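Long-range contacts in glycerol dehydrogenase (Schizosaccharomyces pombe, PDB 1TA9), which oxidises glycerol to dihydroxyacetone with NAD+ as a zinc-dependent member of the iron-containing alcohol dehydrogenase family, serving glycerol assimilation: residues H329-G334 with E432-P437; T80-Y85 with L210-T215; S235-T240 with I263-K268. All coordinates share one frame; numbering follows the deposited sequence.

Contact 1 of 3, residues H329-G334 with E432-P437. With ZN (zinc ion), chain I.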
loop_
_atom_site.group_PDB
_atom_site.type_symbol
_atom_site.label_atom_id
_atom_site.label_comp_id
_atom_site.label_asym_id
_atom_site.label_seq_id
_atom_site.Cartn_x
_atom_site.Cartn_y
_atom_site.Cartn_z
ATOM N N HIS B 329 -32.153 30.932 -18.718
ATOM C CA HIS B 329 -33.465 30.431 -18.314
ATOM C C HIS B 329 -33.751 29.052 -18.913
ATOM O O HIS B 329 -34.696 28.374 -18.515
ATOM C CB HIS B 329 -34.576 31.408 -18.737
ATOM C CG HIS B 329 -34.982 31.291 -20.178
ATOM N ND1 HIS B 329 -34.294 31.908 -21.202
ATOM C CD2 HIS B 329 -36.006 30.624 -20.761
ATOM C CE1 HIS B 329 -34.878 31.627 -22.354
ATOM N NE2 HIS B 329 -35.920 30.850 -22.115
ATOM N N ARG B 330 -32.929 28.647 -19.872
ATOM C CA ARG B 330 -33.090 27.357 -20.532
ATOM C C ARG B 330 -32.330 26.251 -19.809
ATOM O O ARG B 330 -32.506 25.071 -20.106
ATOM C CB ARG B 330 -32.610 27.464 -21.980
ATOM C CG ARG B 330 -33.457 28.420 -22.813
ATOM C CD ARG B 330 -32.677 29.001 -23.981
ATOM N NE ARG B 330 -32.070 27.969 -24.815
ATOM C CZ ARG B 330 -31.255 28.226 -25.833
ATOM N NH1 ARG B 330 -30.955 29.485 -26.140
ATOM N NH2 ARG B 330 -30.723 27.228 -26.531
ATOM N N LEU B 331 -31.493 26.639 -18.854
ATOM C CA LEU B 331 -30.711 25.675 -18.083
ATOM C C LEU B 331 -31.540 25.077 -16.953
ATOM O O LEU B 331 -32.339 25.771 -16.324
ATOM C CB LEU B 331 -29.473 26.353 -17.487
ATOM C CG LEU B 331 -28.355 26.761 -18.449
ATOM C CD1 LEU B 331 -27.435 27.765 -17.767
ATOM C CD2 LEU B 331 -27.571 25.526 -18.890
ATOM N N MET B 332 -31.359 23.787 -16.702
ATOM C CA MET B 332 -32.073 23.131 -15.614
ATOM C C MET B 332 -31.296 23.406 -14.334
ATOM O O MET B 332 -30.107 23.727 -14.377
ATOM C CB MET B 332 -32.154 21.619 -15.836
ATOM C CG MET B 332 -33.074 21.190 -16.965
ATOM S SD MET B 332 -33.270 19.410 -16.983
ATOM C CE MET B 332 -34.457 19.198 -18.343
ATOM N N HIS B 333 -31.968 23.264 -13.199
ATOM C CA HIS B 333 -31.350 23.505 -11.904
ATOM C C HIS B 333 -30.003 22.809 -11.713
ATOM O O HIS B 333 -29.011 23.449 -11.359
ATOM C CB HIS B 333 -32.292 23.065 -10.789
ATOM C CG HIS B 333 -31.741 23.296 -9.420
ATOM N ND1 HIS B 333 -31.520 24.559 -8.913
ATOM C CD2 HIS B 333 -31.329 22.430 -8.465
ATOM C CE1 HIS B 333 -30.996 24.461 -7.706
ATOM N NE2 HIS B 333 -30.868 23.179 -7.411
ATOM N N GLY B 334 -29.978 21.497 -11.935
ATOM C CA GLY B 334 -28.752 20.736 -11.769
ATOM C C GLY B 334 -27.621 21.115 -12.710
ATOM O O GLY B 334 -26.445 20.969 -12.367
ATOM N N GLU B 432 -16.835 15.505 -26.411
ATOM C CA GLU B 432 -18.246 15.601 -26.045
ATOM C C GLU B 432 -18.547 16.984 -25.454
ATOM O O GLU B 432 -17.739 17.542 -24.712
ATOM C CB GLU B 432 -18.589 14.488 -25.045
ATOM C CG GLU B 432 -20.060 14.382 -24.650
ATOM C CD GLU B 432 -20.362 13.120 -23.836
ATOM O OE1 GLU B 432 -21.477 13.016 -23.272
ATOM O OE2 GLU B 432 -19.485 12.228 -23.765
ATOM N N ARG B 433 -19.711 17.537 -25.791
ATOM C CA ARG B 433 -20.099 18.858 -25.298
ATOM C C ARG B 433 -21.595 18.937 -25.023
ATOM O O ARG B 433 -22.399 18.360 -25.755
ATOM C CB ARG B 433 -19.750 19.932 -26.333
ATOM C CG ARG B 433 -18.268 20.077 -26.650
ATOM C CD ARG B 433 -17.551 20.910 -25.596
ATOM N NE ARG B 433 -16.187 21.223 -26.011
ATOM C CZ ARG B 433 -15.186 20.347 -26.034
ATOM N NH1 ARG B 433 -15.387 19.091 -25.658
ATOM N NH2 ARG B 433 -13.984 20.725 -26.451
ATOM N N PHE B 434 -21.961 19.653 -23.966
ATOM C CA PHE B 434 -23.365 19.850 -23.624
ATOM C C PHE B 434 -23.824 21.000 -24.505
ATOM O O PHE B 434 -23.150 22.034 -24.584
ATOM C CB PHE B 434 -23.509 20.255 -22.155
ATOM C CG PHE B 434 -24.892 20.727 -21.782
ATOM C CD1 PHE B 434 -25.863 19.825 -21.363
ATOM C CD2 PHE B 434 -25.214 22.081 -21.834
ATOM C CE1 PHE B 434 -27.140 20.266 -20.996
ATOM C CE2 PHE B 434 -26.486 22.533 -21.472
ATOM C CZ PHE B 434 -27.448 21.626 -21.052
ATOM N N ARG B 435 -24.952 20.817 -25.183
ATOM C CA ARG B 435 -25.499 21.858 -26.049
ATOM C C ARG B 435 -26.870 22.224 -25.481
ATOM O O ARG B 435 -27.760 21.382 -25.401
ATOM C CB ARG B 435 -25.628 21.342 -27.489
ATOM C CG ARG B 435 -24.320 20.855 -28.113
ATOM C CD ARG B 435 -23.262 21.949 -28.153
ATOM N NE ARG B 435 -22.069 21.543 -28.896
ATOM C CZ ARG B 435 -20.994 22.310 -29.067
ATOM N NH1 ARG B 435 -20.956 23.529 -28.548
ATOM N NH2 ARG B 435 -19.951 21.857 -29.754
ATOM N N LEU B 436 -27.023 23.481 -25.078
ATOM C CA LEU B 436 -28.256 23.975 -24.472
ATOM C C LEU B 436 -29.507 23.868 -25.351
ATOM O O LEU B 436 -29.574 24.463 -26.428
ATOM C CB LEU B 436 -28.051 25.433 -24.043
ATOM C CG LEU B 436 -29.145 26.107 -23.217
ATOM C CD1 LEU B 436 -29.299 25.384 -21.883
ATOM C CD2 LEU B 436 -28.777 27.572 -22.993
ATOM N N PRO B 437 -30.514 23.101 -24.899
ATOM C CA PRO B 437 -31.767 22.923 -25.648
ATOM C C PRO B 437 -32.611 24.206 -25.658
ATOM O O PRO B 437 -32.305 25.168 -24.947
ATOM C CB PRO B 437 -32.458 21.784 -24.899
ATOM C CG PRO B 437 -31.300 21.008 -24.317
ATOM C CD PRO B 437 -30.424 22.119 -23.806
HETATM ZN ZN ZN I . -30.285 21.929 -5.631
#
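The guanidinium of R330 turns its NE-NH2 side to the carbonyl oxygen of P437 and donates from both nitrogens. The straighter bond runs from R330 NE to P437 O, 2.8 Å long with an N-H...O angle of 155°, and arrives in the plane of the carbonyl. The second, from R330 NH2 to the same P437 O (3.0 Å), comes from above that plane, and NH2 also makes a weak bond to L436 O. Since P437 O lies almost exactly in the guanidinium plane, the pair of bonds fixes the rotation of the group, while L436 CD2 sits over the centre of one face. A bend at chi3 (54°) turns the otherwise extended arginine onto the passing backbone. Beside these hydrogen bonds, L331 CD2 and L436 CD1 press together at 3.5 Å, tighter than usual for two carbons, the two leucines crossing at about a right angle; L331 CD2 also approaches F434 CE2 obliquely at 4.1 Å. The contact thus ties the C-terminal tail, past helix 407-428, to the loop entering helix 333-347 of the all-helical, metal-binding half of this dehydrogenase fold. M332 is the N-cap of that helix, and in its first turn H333 NE2 binds the zinc at 2.2 Å, together with D232 and H315. Further out, R224 of helix 223-245 donates to R330 O and packs on P437, while E373 accepts from F434 N.

Contact 2 of 3, residues T80-Y85 with L210-T215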
loop_
_atom_site.group_PDB
_atom_site.type_symbol
_atom_site.label_atom_id
_atom_site.label_comp_id
_atom_site.label_asym_id
_atom_site.label_seq_id
_atom_site.Cartn_x
_atom_site.Cartn_y
_atom_site.Cartn_z
ATOM N N THR B 80 -49.256 2.264 -8.741
ATOM C CA THR B 80 -50.376 1.322 -8.791
ATOM C C THR B 80 -50.599 0.705 -7.416
ATOM O O THR B 80 -51.536 -0.067 -7.216
ATOM C CB THR B 80 -50.137 0.178 -9.804
ATOM O OG1 THR B 80 -49.017 -0.613 -9.386
ATOM C CG2 THR B 80 -49.882 0.739 -11.196
ATOM N N ARG B 81 -49.724 1.051 -6.476
ATOM C CA ARG B 81 -49.804 0.565 -5.101
ATOM C C ARG B 81 -49.943 1.764 -4.159
ATOM O O ARG B 81 -49.567 1.690 -2.993
ATOM C CB ARG B 81 -48.533 -0.213 -4.730
ATOM C CG ARG B 81 -48.306 -1.497 -5.512
ATOM C CD ARG B 81 -47.044 -2.214 -5.037
ATOM N NE ARG B 81 -45.818 -1.588 -5.528
ATOM C CZ ARG B 81 -45.374 -1.701 -6.776
ATOM N NH1 ARG B 81 -46.055 -2.417 -7.663
ATOM N NH2 ARG B 81 -44.243 -1.109 -7.138
ATOM N N SER B 82 -50.486 2.862 -4.670
ATOM C CA SER B 82 -50.645 4.083 -3.882
ATOM C C SER B 82 -51.365 3.943 -2.541
ATOM O O SER B 82 -50.851 4.381 -1.514
ATOM C CB SER B 82 -51.353 5.154 -4.714
ATOM O OG SER B 82 -50.582 5.513 -5.845
ATOM N N TYR B 83 -52.549 3.340 -2.544
ATOM C CA TYR B 83 -53.318 3.200 -1.309
ATOM C C TYR B 83 -52.532 2.568 -0.168
ATOM O O TYR B 83 -52.619 3.005 0.977
ATOM C CB TYR B 83 -54.593 2.391 -1.556
ATOM C CG TYR B 83 -55.494 2.351 -0.345
ATOM C CD1 TYR B 83 -55.517 1.241 0.497
ATOM C CD2 TYR B 83 -56.292 3.446 -0.015
ATOM C CE1 TYR B 83 -56.310 1.222 1.643
ATOM C CE2 TYR B 83 -57.089 3.439 1.126
ATOM C CZ TYR B 83 -57.091 2.325 1.950
ATOM O OH TYR B 83 -57.869 2.319 3.087
ATOM N N MET B 84 -51.772 1.534 -0.496
ATOM C CA MET B 84 -50.949 0.804 0.458
ATOM C C MET B 84 -50.110 1.724 1.345
ATOM O O MET B 84 -49.879 1.441 2.525
ATOM C CB MET B 84 -50.047 -0.144 -0.329
ATOM C CG MET B 84 -48.920 -0.775 0.431
ATOM S SD MET B 84 -48.015 -1.841 -0.704
ATOM C CE MET B 84 -46.985 -2.747 0.451
ATOM N N TYR B 85 -49.659 2.831 0.771
ATOM C CA TYR B 85 -48.842 3.782 1.507
ATOM C C TYR B 85 -49.663 4.984 1.963
ATOM O O TYR B 85 -49.553 5.425 3.109
ATOM C CB TYR B 85 -47.681 4.236 0.623
ATOM C CG TYR B 85 -46.846 3.081 0.112
ATOM C CD1 TYR B 85 -46.007 2.370 0.970
ATOM C CD2 TYR B 85 -46.914 2.681 -1.224
ATOM C CE1 TYR B 85 -45.254 1.290 0.511
ATOM C CE2 TYR B 85 -46.165 1.599 -1.693
ATOM C CZ TYR B 85 -45.339 0.912 -0.819
ATOM O OH TYR B 85 -44.590 -0.149 -1.271
ATOM N N LEU B 210 -44.399 11.975 3.126
ATOM C CA LEU B 210 -44.019 10.864 2.267
ATOM C C LEU B 210 -43.532 11.329 0.906
ATOM O O LEU B 210 -44.147 12.194 0.286
ATOM C CB LEU B 210 -45.214 9.921 2.051
ATOM C CG LEU B 210 -45.106 8.886 0.917
ATOM C CD1 LEU B 210 -44.100 7.805 1.271
ATOM C CD2 LEU B 210 -46.477 8.260 0.667
ATOM N N ILE B 211 -42.408 10.772 0.465
ATOM C CA ILE B 211 -41.882 11.055 -0.868
ATOM C C ILE B 211 -42.151 9.719 -1.557
ATOM O O ILE B 211 -41.652 8.679 -1.131
ATOM C CB ILE B 211 -40.376 11.388 -0.856
ATOM C CG1 ILE B 211 -40.160 12.879 -0.544
ATOM C CG2 ILE B 211 -39.790 11.146 -2.239
ATOM C CD1 ILE B 211 -40.894 13.408 0.665
ATOM N N PHE B 212 -42.962 9.760 -2.607
ATOM C CA PHE B 212 -43.408 8.565 -3.322
ATOM C C PHE B 212 -42.964 8.655 -4.777
ATOM O O PHE B 212 -43.392 9.548 -5.508
ATOM C CB PHE B 212 -44.940 8.521 -3.195
ATOM C CG PHE B 212 -45.578 7.243 -3.664
ATOM C CD1 PHE B 212 -44.948 6.018 -3.502
ATOM C CD2 PHE B 212 -46.857 7.271 -4.214
ATOM C CE1 PHE B 212 -45.586 4.833 -3.884
ATOM C CE2 PHE B 212 -47.498 6.099 -4.597
ATOM C CZ PHE B 212 -46.861 4.876 -4.432
ATOM N N ILE B 213 -42.105 7.727 -5.190
ATOM C CA ILE B 213 -41.566 7.742 -6.549
ATOM C C ILE B 213 -41.827 6.477 -7.348
ATOM O O ILE B 213 -41.499 5.377 -6.903
ATOM C CB ILE B 213 -40.031 7.948 -6.526
ATOM C CG1 ILE B 213 -39.682 9.200 -5.726
ATOM C CG2 ILE B 213 -39.489 8.054 -7.957
ATOM C CD1 ILE B 213 -38.192 9.395 -5.531
ATOM N N ASP B 214 -42.404 6.638 -8.536
ATOM C CA ASP B 214 -42.661 5.507 -9.417
ATOM C C ASP B 214 -41.544 5.560 -10.459
ATOM O O ASP B 214 -41.509 6.453 -11.304
ATOM C CB ASP B 214 -44.037 5.644 -10.079
ATOM C CG ASP B 214 -44.395 4.446 -10.952
ATOM O OD1 ASP B 214 -45.596 4.094 -11.018
ATOM O OD2 ASP B 214 -43.487 3.862 -11.581
ATOM N N THR B 215 -40.619 4.610 -10.383
ATOM C CA THR B 215 -39.482 4.598 -11.292
ATOM C C THR B 215 -39.799 4.276 -12.753
ATOM O O THR B 215 -38.945 4.451 -13.624
ATOM C CB THR B 215 -38.383 3.665 -10.767
ATOM O OG1 THR B 215 -38.944 2.388 -10.451
ATOM C CG2 THR B 215 -37.754 4.258 -9.507
#
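F212 carries the contact, reaching from strand 210-214 to the short helix 82-86. Its first torsion sets CG anti to the backbone N (chi1 -170°), which sends the ring out to meet two side chains of that helix. S82 OG lies at the ring's edge, in its plane, 3.4 Å from F212 CE2; the hydroxyl's hydrogen-bonding partner is F79 O. Next to it Y85 crosses F212 at about a right angle, with Y85 CD2 3.7 Å from F212 CE1. The two ring planes stand 56° apart with centroids separated by 5.5 Å, an oblique meeting, neither stacked nor edge-to-face. An alanine at F212 would remove this ring and would probably leave S82 and Y85 poorly packed against the strand. Away from this buried core the packing slackens: Y85 CB only grazes L210 CD2 at 4.2 Å, and the partly exposed R81 brings little more than its backbone carbon near F212 CZ. The outer polar ends turn to another chain, R81 NH2 forming a salt bridge with D63 of the third subunit and Y85 OH a hydrogen bond with the same residue. Strand 210-214 runs between the parallel strands 71-75 and 172-176 of the Rossmann-like nucleotide-binding domain, and the helix at 82-86 packs over its face, with helix 100-115 beside S82 and V73 of strand 71-75 against Y85.

Contact 3 of 3, residues S235-T240 with I263-K268. With K (potassium ion), chain J.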
loop_
_atom_site.group_PDB
_atom_site.type_symbol
_atom_site.label_atom_id
_atom_site.label_comp_id
_atom_site.label_asym_id
_atom_site.label_seq_id
_atom_site.Cartn_x
_atom_site.Cartn_y
_atom_site.Cartn_z
ATOM N N SER B 235 -23.332 18.221 -5.849
ATOM C CA SER B 235 -22.956 19.318 -4.965
ATOM C C SER B 235 -23.204 19.017 -3.487
ATOM O O SER B 235 -22.607 19.648 -2.614
ATOM C CB SER B 235 -23.703 20.596 -5.350
ATOM O OG SER B 235 -25.069 20.521 -5.001
ATOM N N THR B 236 -24.066 18.046 -3.209
ATOM C CA THR B 236 -24.398 17.695 -1.834
ATOM C C THR B 236 -23.194 17.421 -0.937
ATOM O O THR B 236 -23.041 18.061 0.104
ATOM C CB THR B 236 -25.331 16.471 -1.776
ATOM O OG1 THR B 236 -26.543 16.765 -2.478
ATOM C CG2 THR B 236 -25.665 16.123 -0.331
ATOM N N TRP B 237 -22.348 16.472 -1.325
ATOM C CA TRP B 237 -21.188 16.149 -0.510
ATOM C C TRP B 237 -20.260 17.355 -0.383
ATOM O O TRP B 237 -19.771 17.654 0.706
ATOM C CB TRP B 237 -20.415 14.968 -1.107
ATOM C CG TRP B 237 -19.217 14.569 -0.296
ATOM C CD1 TRP B 237 -19.210 13.846 0.866
ATOM C CD2 TRP B 237 -17.851 14.892 -0.576
ATOM N NE1 TRP B 237 -17.921 13.702 1.325
ATOM C CE2 TRP B 237 -17.067 14.333 0.458
ATOM C CE3 TRP B 237 -17.213 15.603 -1.602
ATOM C CZ2 TRP B 237 -15.673 14.462 0.495
ATOM C CZ3 TRP B 237 -15.822 15.731 -1.564
ATOM C CH2 TRP B 237 -15.071 15.162 -0.520
ATOM N N VAL B 238 -20.023 18.051 -1.490
ATOM C CA VAL B 238 -19.142 19.211 -1.462
ATOM C C VAL B 238 -19.644 20.292 -0.513
ATOM O O VAL B 238 -18.901 20.764 0.348
ATOM C CB VAL B 238 -18.975 19.841 -2.865
ATOM C CG1 VAL B 238 -18.226 21.168 -2.747
ATOM C CG2 VAL B 238 -18.213 18.882 -3.783
ATOM N N GLU B 239 -20.908 20.681 -0.657
ATOM C CA GLU B 239 -21.452 21.733 0.192
ATOM C C GLU B 239 -21.592 21.315 1.648
ATOM O O GLU B 239 -21.165 22.044 2.545
ATOM C CB GLU B 239 -22.796 22.227 -0.360
ATOM C CG GLU B 239 -22.676 22.846 -1.749
ATOM C CD GLU B 239 -23.957 23.509 -2.224
ATOM O OE1 GLU B 239 -24.191 24.689 -1.878
ATOM O OE2 GLU B 239 -24.732 22.843 -2.940
ATOM N N THR B 240 -22.170 20.143 1.892
ATOM C CA THR B 240 -22.334 19.675 3.265
ATOM C C THR B 240 -20.999 19.525 3.989
ATOM O O THR B 240 -20.884 19.889 5.162
ATOM C CB THR B 240 -23.132 18.357 3.309
ATOM O OG1 THR B 240 -24.527 18.662 3.189
ATOM C CG2 THR B 240 -22.892 17.602 4.621
ATOM N N ILE B 263 -24.899 10.121 5.064
ATOM C CA ILE B 263 -25.876 10.018 3.984
ATOM C C ILE B 263 -25.351 10.824 2.797
ATOM O O ILE B 263 -25.564 10.454 1.644
ATOM C CB ILE B 263 -27.264 10.539 4.423
ATOM C CG1 ILE B 263 -27.789 9.673 5.576
ATOM C CG2 ILE B 263 -28.244 10.485 3.252
ATOM C CD1 ILE B 263 -29.087 10.167 6.189
ATOM N N ALA B 264 -24.653 11.923 3.083
ATOM C CA ALA B 264 -24.071 12.741 2.022
ATOM C C ALA B 264 -22.985 11.905 1.344
ATOM O O ALA B 264 -22.815 11.955 0.125
ATOM C CB ALA B 264 -23.468 14.020 2.596
ATOM N N ARG B 265 -22.251 11.134 2.142
ATOM C CA ARG B 265 -21.197 10.276 1.609
ATOM C C ARG B 265 -21.830 9.182 0.748
ATOM O O ARG B 265 -21.298 8.820 -0.301
ATOM C CB ARG B 265 -20.398 9.635 2.748
ATOM C CG ARG B 265 -19.260 8.744 2.266
ATOM C CD ARG B 265 -18.089 9.562 1.750
ATOM N NE ARG B 265 -17.262 8.807 0.812
ATOM C CZ ARG B 265 -16.093 9.229 0.338
ATOM N NH1 ARG B 265 -15.602 10.404 0.723
ATOM N NH2 ARG B 265 -15.427 8.489 -0.540
ATOM N N ALA B 266 -22.967 8.659 1.201
ATOM C CA ALA B 266 -23.682 7.624 0.466
ATOM C C ALA B 266 -24.023 8.158 -0.918
ATOM O O ALA B 266 -23.923 7.446 -1.921
ATOM C CB ALA B 266 -24.958 7.230 1.215
ATOM N N CYS B 267 -24.423 9.422 -0.964
ATOM C CA CYS B 267 -24.765 10.071 -2.224
ATOM C C CYS B 267 -23.537 10.084 -3.147
ATOM O O CYS B 267 -23.588 9.597 -4.276
ATOM C CB CYS B 267 -25.227 11.503 -1.952
ATOM S SG CYS B 267 -25.795 12.398 -3.408
ATOM N N LYS B 268 -22.438 10.645 -2.653
ATOM C CA LYS B 268 -21.191 10.727 -3.417
ATOM C C LYS B 268 -20.752 9.358 -3.942
ATOM O O LYS B 268 -20.457 9.196 -5.129
ATOM C CB LYS B 268 -20.083 11.309 -2.534
ATOM C CG LYS B 268 -18.703 11.375 -3.184
ATOM C CD LYS B 268 -17.668 11.872 -2.179
ATOM C CE LYS B 268 -16.311 12.132 -2.818
ATOM N NZ LYS B 268 -15.680 10.888 -3.324
HETATM K K K J . -27.689 19.317 -3.677
HETATM O O HOH W 1 -26.197 20.470 -1.917
#
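Helices 223-245 and 258-284 run in broadly opposite directions in the helical, metal-binding half of the fold, crossing obliquely, their short segments approaching to 8.4 Å at a crossing angle of -142°. The side chain of K268 runs alongside that of W237 in the same direction. The lysine is extended until its last torsion, laying CD over the indole: K268 CD is 3.4 Å from W237 CD2, a CH-pi contact with the five-membered ring. K268 NZ is too far above the six-membered ring for more than a weak cation-pi attraction, and its charge is paired with E272. R265 NH1 comes up to W237 CZ2 obliquely at 4.1 Å, its guanidinium almost perpendicular to the indole and its NE held by D269. Closer to the core, small residues let the backbones draw together: A264 CB meets the methyls T236 CG2 and T240 CG2, each 4.2 Å away. T236 divides its branches between two tasks. With CG2 anti to the backbone N it packs on the partner helix, while OG1 binds the potassium ion at 3.0 Å and hydrogen-bonds with S302 OG. S235 OG is a longer ligand at 3.2 Å, and a water bound to the ion at 2.6 Å donates to E239 OE2. D182 and D232 add further ligands. Helix 289-307 lies against C267 and I263, helix 333-347 against S235 and V238, and helix 313-322 against S235 and E239.

In the fold
Contacts 1 and 3 both reach the metal centre in the helical half, while contact 2 lies in the nucleotide-binding half. H333 of contact 1 binds zinc; contact 3 supplies potassium ligands, and its T236 side chain is about 7 Å from the zinc and about 6 Å from a bound glycerol. D232 joins the sites, binding both ions. The centres of contacts 1 and 3 are about 23 Å apart, with nearest atoms about 7 Å apart. Contact 2 is centred about 30 Å from contact 1 and about 26 Å from contact 3; its F212 side chain is about 10 Å from those of M158 and T177, which probably bind NAD+. Contacts 2 and 3 both touch the third subunit.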